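PDB 3VTH: hydrogenase maturation factor, which probably catalyses the ATP-dependent transfer of a carbamoyl group from carbamoyl phosphate to the C-terminal cysteine of HypE during [NiFe]-hydrogenase maturation. Local coordinates for residues Met111-Asp116 against Tyr310-Tyr315; Tyr131-Cys136 against Cys189-Ser194. All blocks are in the same frame, centred on the assembly; numbering follows the deposited sequence.

Contact 1: Met111-Asp116 against Tyr310-Tyr315; sequences MGVCED and YAPIHY. With ZN (zinc ion), chain C.
The ring of Tyr315 meets Val113 obliquely at a single carbon, CE2, which lies 3.9 Å from Val113 CG2, while the ring of Tyr310, on the same segment, takes a cation-pi contact from Arg385. Val113 carries the apolar part of the contact: CG1 is anti to the backbone N (chi1 -173°) and CG2 anti to the carbonyl carbon, and CG2 is the methyl that meets both Pro312 and Tyr315. Val113 CG2 packs 3.6 Å from CD of Pro312, at the first turn of helix 312-320, whose N-cap is Ala311. The polar focus is the carbonyl of Tyr310. Val113 N reaches Tyr310 O only weakly, at 3.5 Å and 140°, and a C-H of Gly112 CA points at the same oxygen from 3.3 Å. One water donates to Tyr310 O at 2.7 Å and to Met111 O at 2.8 Å, tying the two backbones together. Just past this junction Cys114 binds zinc through SG and caps helix 115-121. The contact sets this first zinc finger against the Telomere recombination (YrdC-like) region. With both direct polar contacts to Tyr310 O being weak, the water bridge and the apolar fit of Val113 probably supply much of the cohesion in this buried contact.

Contact 2: Tyr131-Cys136 against Cys189-Ser194; sequences YPFINC and CGPSLS. With ZN (zinc ion), chain C; ZN (zinc ion), chain D.
Pro191 lies flat over Phe133 in a CH-pi contact, with Pro191 CB 4.0 Å from the centroid of the Phe133 ring and 12° off its normal. Next to it Pro191 CG closes on Phe133 CG at 3.8 Å, so the proline covers both the middle of the ring and its root. The backbone N of Leu193 lies at the edge of the same ring, in its plane. Phe133 CB already points to 189-194, and CG, anti to the carbonyl carbon (chi1 -59°), continues from it. The other aromatic ring, that of Tyr131, is met edge-to-face by Phe187 from outside the two segments.

Purely apolar contacts continue from Leu193, which divides its two methyls between neighbours. Leu193 CD2 meets Phe133 CZ obliquely, and Leu193 CD1 packs 3.8 Å from Pro132 CG. Pro132 and Phe133 are the central residues of a type I turn running from Tyr131 to Ile134.

The two segments belong to successive Cys4 zinc fingers, and the contact joins one to the other: Cys136 SG binds the first zinc together with Cys114, Cys117 and Cys139, and Cys189 SG binds the second with Cys164, Cys167 and Cys186. Beyond Cys189 the chain enters strand 193-196, an outermost strand of a mixed sheet, antiparallel to strand 354-358.

The polar atoms here touch carbon, without a hydrogen bond between the two segments. Tyr131 crosses Pro191 at about a right angle, its OH resting 3.5 Å from Gly190 CA, where there is no side chain, and 3.6 Å from Pro191 CD. Pro191 O lies 3.4 Å from Phe133 CD2. Within its own segment, Tyr131 has Phe133 N over the centre of one ring face.

How the contacts relate
Contact 1 is the more deeply buried; contact 2 lies farther from the centre of the chain and is partly exposed. Their centres are 12 Å apart, and they share the first zinc, to which each contributes one cysteine. They also share helix 312-320: its first turn forms most of the second segment of contact 1, while its Pro312 and Ile313 pack on Pro132, Ile134 and Leu193 of contact 2. One contact joins a finger to a different domain family, the other joins two fingers. The chemistry follows suit, a hydrated backbone junction around one carbonyl in the former, aromatic and proline packing in the latter.

Contact 1: Met111-Asp116 against Tyr310-Tyr315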
loop_
_atom_site.group_PDB
_atom_site.type_symbol
_atom_site.label_atom_id
_atom_site.label_comp_id
_atom_site.label_asym_id
_atom_site.label_seq_id
_atom_site.Cartn_x
_atom_site.Cartn_y
_atom_site.Cartn_z
ATOM N N MET A 111 11.719 -8.405 2.905
ATOM C CA MET A 111 12.756 -7.524 2.373
ATOM C C MET A 111 13.487 -8.106 1.161
ATOM O O MET A 111 13.771 -9.302 1.132
ATOM C CB MET A 111 13.764 -7.161 3.489
ATOM C CG MET A 111 13.189 -6.211 4.559
ATOM S SD MET A 111 12.816 -4.559 3.914
ATOM C CE MET A 111 11.631 -3.948 5.127
ATOM N N GLY A 112 13.781 -7.244 0.178
ATOM C CA GLY A 112 14.600 -7.582 -0.984
ATOM C C GLY A 112 16.026 -8.000 -0.630
ATOM O O GLY A 112 16.534 -7.655 0.438
ATOM N N VAL A 113 16.646 -8.765 -1.524
ATOM C CA VAL A 113 18.005 -9.294 -1.358
ATOM C C VAL A 113 18.994 -8.156 -1.071
ATOM O O VAL A 113 19.002 -7.144 -1.779
ATOM C CB VAL A 113 18.461 -10.052 -2.622
ATOM C CG1 VAL A 113 19.814 -10.749 -2.401
ATOM C CG2 VAL A 113 17.397 -11.071 -3.068
ATOM N N CYS A 114 19.801 -8.317 -0.022
ATOM C CA CYS A 114 20.843 -7.336 0.314
ATOM C C CYS A 114 22.046 -7.467 -0.614
ATOM O O CYS A 114 22.200 -8.468 -1.320
ATOM C CB CYS A 114 21.281 -7.472 1.791
ATOM S SG CYS A 114 22.297 -8.925 2.161
ATOM N N GLU A 115 22.910 -6.460 -0.617
ATOM C CA GLU A 115 24.082 -6.504 -1.494
ATOM C C GLU A 115 25.072 -7.640 -1.162
ATOM O O GLU A 115 25.721 -8.160 -2.053
ATOM C CB GLU A 115 24.785 -5.143 -1.558
ATOM C CG GLU A 115 25.646 -4.798 -0.351
ATOM C CD GLU A 115 26.447 -3.504 -0.542
ATOM O OE1 GLU A 115 27.341 -3.462 -1.418
ATOM O OE2 GLU A 115 26.182 -2.536 0.199
ATOM N N ASP A 116 25.178 -8.030 0.106
ATOM C CA ASP A 116 26.081 -9.135 0.492
ATOM C C ASP A 116 25.589 -10.483 -0.027
ATOM O O ASP A 116 26.378 -11.269 -0.529
ATOM C CB ASP A 116 26.272 -9.220 2.013
ATOM C CG ASP A 116 26.986 -8.008 2.587
ATOM O OD1 ASP A 116 28.051 -7.652 2.074
ATOM O OD2 ASP A 116 26.470 -7.399 3.544
ATOM N N TYR A 310 13.380 -8.678 -6.545
ATOM C CA TYR A 310 13.297 -8.648 -5.081
ATOM C C TYR A 310 13.622 -9.969 -4.386
ATOM O O TYR A 310 13.814 -10.002 -3.161
ATOM C CB TYR A 310 11.950 -8.076 -4.585
ATOM C CG TYR A 310 10.704 -8.838 -4.977
ATOM C CD1 TYR A 310 9.991 -8.490 -6.138
ATOM C CD2 TYR A 310 10.221 -9.898 -4.187
ATOM C CE1 TYR A 310 8.837 -9.181 -6.509
ATOM C CE2 TYR A 310 9.057 -10.605 -4.551
ATOM C CZ TYR A 310 8.369 -10.228 -5.707
ATOM O OH TYR A 310 7.230 -10.899 -6.096
ATOM N N ALA A 311 13.698 -11.048 -5.158
ATOM C CA ALA A 311 14.055 -12.348 -4.608
ATOM C C ALA A 311 15.200 -12.915 -5.447
ATOM O O ALA A 311 15.377 -12.503 -6.600
ATOM C CB ALA A 311 12.856 -13.280 -4.612
ATOM N N PRO A 312 15.988 -13.850 -4.884
ATOM C CA PRO A 312 17.089 -14.398 -5.689
ATOM C C PRO A 312 16.670 -15.012 -7.026
ATOM O O PRO A 312 17.430 -14.909 -7.996
ATOM C CB PRO A 312 17.701 -15.462 -4.771
ATOM C CG PRO A 312 17.400 -14.935 -3.391
ATOM C CD PRO A 312 16.013 -14.381 -3.503
ATOM N N ILE A 313 15.496 -15.651 -7.087
ATOM C CA ILE A 313 15.022 -16.220 -8.355
ATOM C C ILE A 313 14.922 -15.186 -9.492
ATOM O O ILE A 313 15.079 -15.540 -10.662
ATOM C CB ILE A 313 13.677 -16.982 -8.223
ATOM C CG1 ILE A 313 12.594 -16.098 -7.582
ATOM C CG2 ILE A 313 13.884 -18.295 -7.429
ATOM C CD1 ILE A 313 11.153 -16.551 -7.894
ATOM N N HIS A 314 14.634 -13.926 -9.149
ATOM C CA HIS A 314 14.494 -12.879 -10.178
ATOM C C HIS A 314 15.844 -12.535 -10.770
ATOM O O HIS A 314 15.965 -12.377 -11.988
ATOM C CB HIS A 314 13.862 -11.592 -9.627
ATOM C CG HIS A 314 12.572 -11.801 -8.905
ATOM N ND1 HIS A 314 11.527 -12.529 -9.434
ATOM C CD2 HIS A 314 12.145 -11.347 -7.706
ATOM C CE1 HIS A 314 10.522 -12.538 -8.578
ATOM N NE2 HIS A 314 10.871 -11.827 -7.523
ATOM N N TYR A 315 16.857 -12.407 -9.913
ATOM C CA TYR A 315 18.215 -12.146 -10.392
ATOM C C TYR A 315 18.721 -13.277 -11.267
ATOM O O TYR A 315 19.401 -13.039 -12.274
ATOM C CB TYR A 315 19.182 -11.924 -9.228
ATOM C CG TYR A 315 18.936 -10.648 -8.459
ATOM C CD1 TYR A 315 19.488 -9.441 -8.880
ATOM C CD2 TYR A 315 18.164 -10.653 -7.290
ATOM C CE1 TYR A 315 19.268 -8.247 -8.151
ATOM C CE2 TYR A 315 17.940 -9.485 -6.568
ATOM C CZ TYR A 315 18.506 -8.293 -7.002
ATOM O OH TYR A 315 18.285 -7.158 -6.275
HETATM ZN ZN ZN C . 21.174 -10.841 2.755
HETATM O O HOH W 1 13.037 -11.082 -0.840
#

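Contact 2: Tyr131-Cys136 against Cys189-Ser194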
loop_
_atom_site.group_PDB
_atom_site.type_symbol
_atom_site.label_atom_id
_atom_site.label_comp_id
_atom_site.label_asym_id
_atom_site.label_seq_id
_atom_site.Cartn_x
_atom_site.Cartn_y
_atom_site.Cartn_z
ATOM N N TYR A 131 22.168 -20.192 -5.401
ATOM C CA TYR A 131 21.184 -20.717 -4.463
ATOM C C TYR A 131 19.923 -19.819 -4.437
ATOM O O TYR A 131 19.993 -18.647 -4.059
ATOM C CB TYR A 131 21.810 -20.909 -3.070
ATOM C CG TYR A 131 20.839 -21.300 -1.984
ATOM C CD1 TYR A 131 20.734 -20.542 -0.830
ATOM C CD2 TYR A 131 20.032 -22.438 -2.106
ATOM C CE1 TYR A 131 19.854 -20.897 0.191
ATOM C CE2 TYR A 131 19.127 -22.786 -1.093
ATOM C CZ TYR A 131 19.057 -22.018 0.044
ATOM O OH TYR A 131 18.178 -22.344 1.046
ATOM N N PRO A 132 18.771 -20.365 -4.874
ATOM C CA PRO A 132 17.561 -19.566 -5.150
ATOM C C PRO A 132 16.881 -19.011 -3.906
ATOM O O PRO A 132 15.932 -18.242 -4.029
ATOM C CB PRO A 132 16.626 -20.579 -5.834
ATOM C CG PRO A 132 17.517 -21.708 -6.255
ATOM C CD PRO A 132 18.549 -21.784 -5.194
ATOM N N PHE A 133 17.353 -19.396 -2.715
ATOM C CA PHE A 133 16.732 -18.919 -1.467
ATOM C C PHE A 133 17.728 -18.273 -0.506
ATOM O O PHE A 133 17.485 -18.163 0.713
ATOM C CB PHE A 133 15.930 -20.048 -0.795
ATOM C CG PHE A 133 14.843 -20.601 -1.681
ATOM C CD1 PHE A 133 13.622 -19.943 -1.795
ATOM C CD2 PHE A 133 15.071 -21.725 -2.457
ATOM C CE1 PHE A 133 12.623 -20.433 -2.648
ATOM C CE2 PHE A 133 14.083 -22.223 -3.313
ATOM C CZ PHE A 133 12.867 -21.582 -3.407
ATOM N N ILE A 134 18.841 -17.823 -1.065
ATOM C CA ILE A 134 19.844 -17.109 -0.276
ATOM C C ILE A 134 19.225 -15.918 0.473
ATOM O O ILE A 134 18.461 -15.145 -0.105
ATOM C CB ILE A 134 21.054 -16.691 -1.138
ATOM C CG1 ILE A 134 22.211 -16.199 -0.256
ATOM C CG2 ILE A 134 20.651 -15.670 -2.236
ATOM C CD1 ILE A 134 23.561 -16.095 -1.020
ATOM N N ASN A 135 19.515 -15.826 1.776
ATOM C CA ASN A 135 19.118 -14.665 2.590
ATOM C C ASN A 135 20.063 -14.578 3.792
ATOM O O ASN A 135 20.975 -15.389 3.910
ATOM C CB ASN A 135 17.653 -14.774 3.054
ATOM C CG ASN A 135 17.364 -16.088 3.797
ATOM O OD1 ASN A 135 18.251 -16.702 4.407
ATOM N ND2 ASN A 135 16.117 -16.520 3.745
ATOM N N CYS A 136 19.844 -13.607 4.671
ATOM C CA CYS A 136 20.668 -13.435 5.857
ATOM C C CYS A 136 19.863 -12.591 6.841
ATOM O O CYS A 136 18.679 -12.358 6.616
ATOM C CB CYS A 136 22.000 -12.751 5.489
ATOM S SG CYS A 136 21.847 -11.018 4.972
ATOM N N CYS A 189 20.173 -28.110 2.729
ATOM C CA CYS A 189 19.208 -28.160 3.829
ATOM C C CYS A 189 18.019 -27.226 3.606
ATOM O O CYS A 189 17.069 -27.217 4.397
ATOM C CB CYS A 189 19.900 -27.857 5.170
ATOM S SG CYS A 189 20.454 -26.122 5.380
ATOM N N GLY A 190 18.079 -26.448 2.532
ATOM C CA GLY A 190 17.097 -25.396 2.311
ATOM C C GLY A 190 15.956 -25.814 1.397
ATOM O O GLY A 190 15.926 -26.941 0.914
ATOM N N PRO A 191 14.999 -24.903 1.174
ATOM C CA PRO A 191 13.947 -25.139 0.187
ATOM C C PRO A 191 14.538 -25.340 -1.210
ATOM O O PRO A 191 15.680 -24.961 -1.460
ATOM C CB PRO A 191 13.097 -23.858 0.228
ATOM C CG PRO A 191 13.823 -22.906 1.117
ATOM C CD PRO A 191 14.898 -23.589 1.836
ATOM N N SER A 192 13.755 -25.937 -2.103
ATOM C CA SER A 192 14.141 -26.084 -3.499
ATOM C C SER A 192 13.004 -25.702 -4.464
ATOM O O SER A 192 11.812 -25.745 -4.119
ATOM C CB SER A 192 14.630 -27.509 -3.759
ATOM O OG SER A 192 13.756 -28.450 -3.172
ATOM N N LEU A 193 13.400 -25.304 -5.665
ATOM C CA LEU A 193 12.472 -25.057 -6.759
ATOM C C LEU A 193 11.916 -26.357 -7.325
ATOM O O LEU A 193 12.558 -27.418 -7.271
ATOM C CB LEU A 193 13.169 -24.287 -7.886
ATOM C CG LEU A 193 13.755 -22.919 -7.507
ATOM C CD1 LEU A 193 14.674 -22.410 -8.629
ATOM C CD2 LEU A 193 12.656 -21.909 -7.148
ATOM N N SER A 194 10.723 -26.249 -7.896
ATOM C CA SER A 194 10.119 -27.350 -8.613
ATOM C C SER A 194 9.449 -26.770 -9.860
ATOM O O SER A 194 8.608 -25.841 -9.763
ATOM C CB SER A 194 9.125 -28.086 -7.703
ATOM O OG SER A 194 8.365 -29.037 -8.446
HETATM ZN ZN ZN C . 21.174 -10.841 2.755
HETATM ZN ZN ZN D . 22.712 -25.954 4.922
#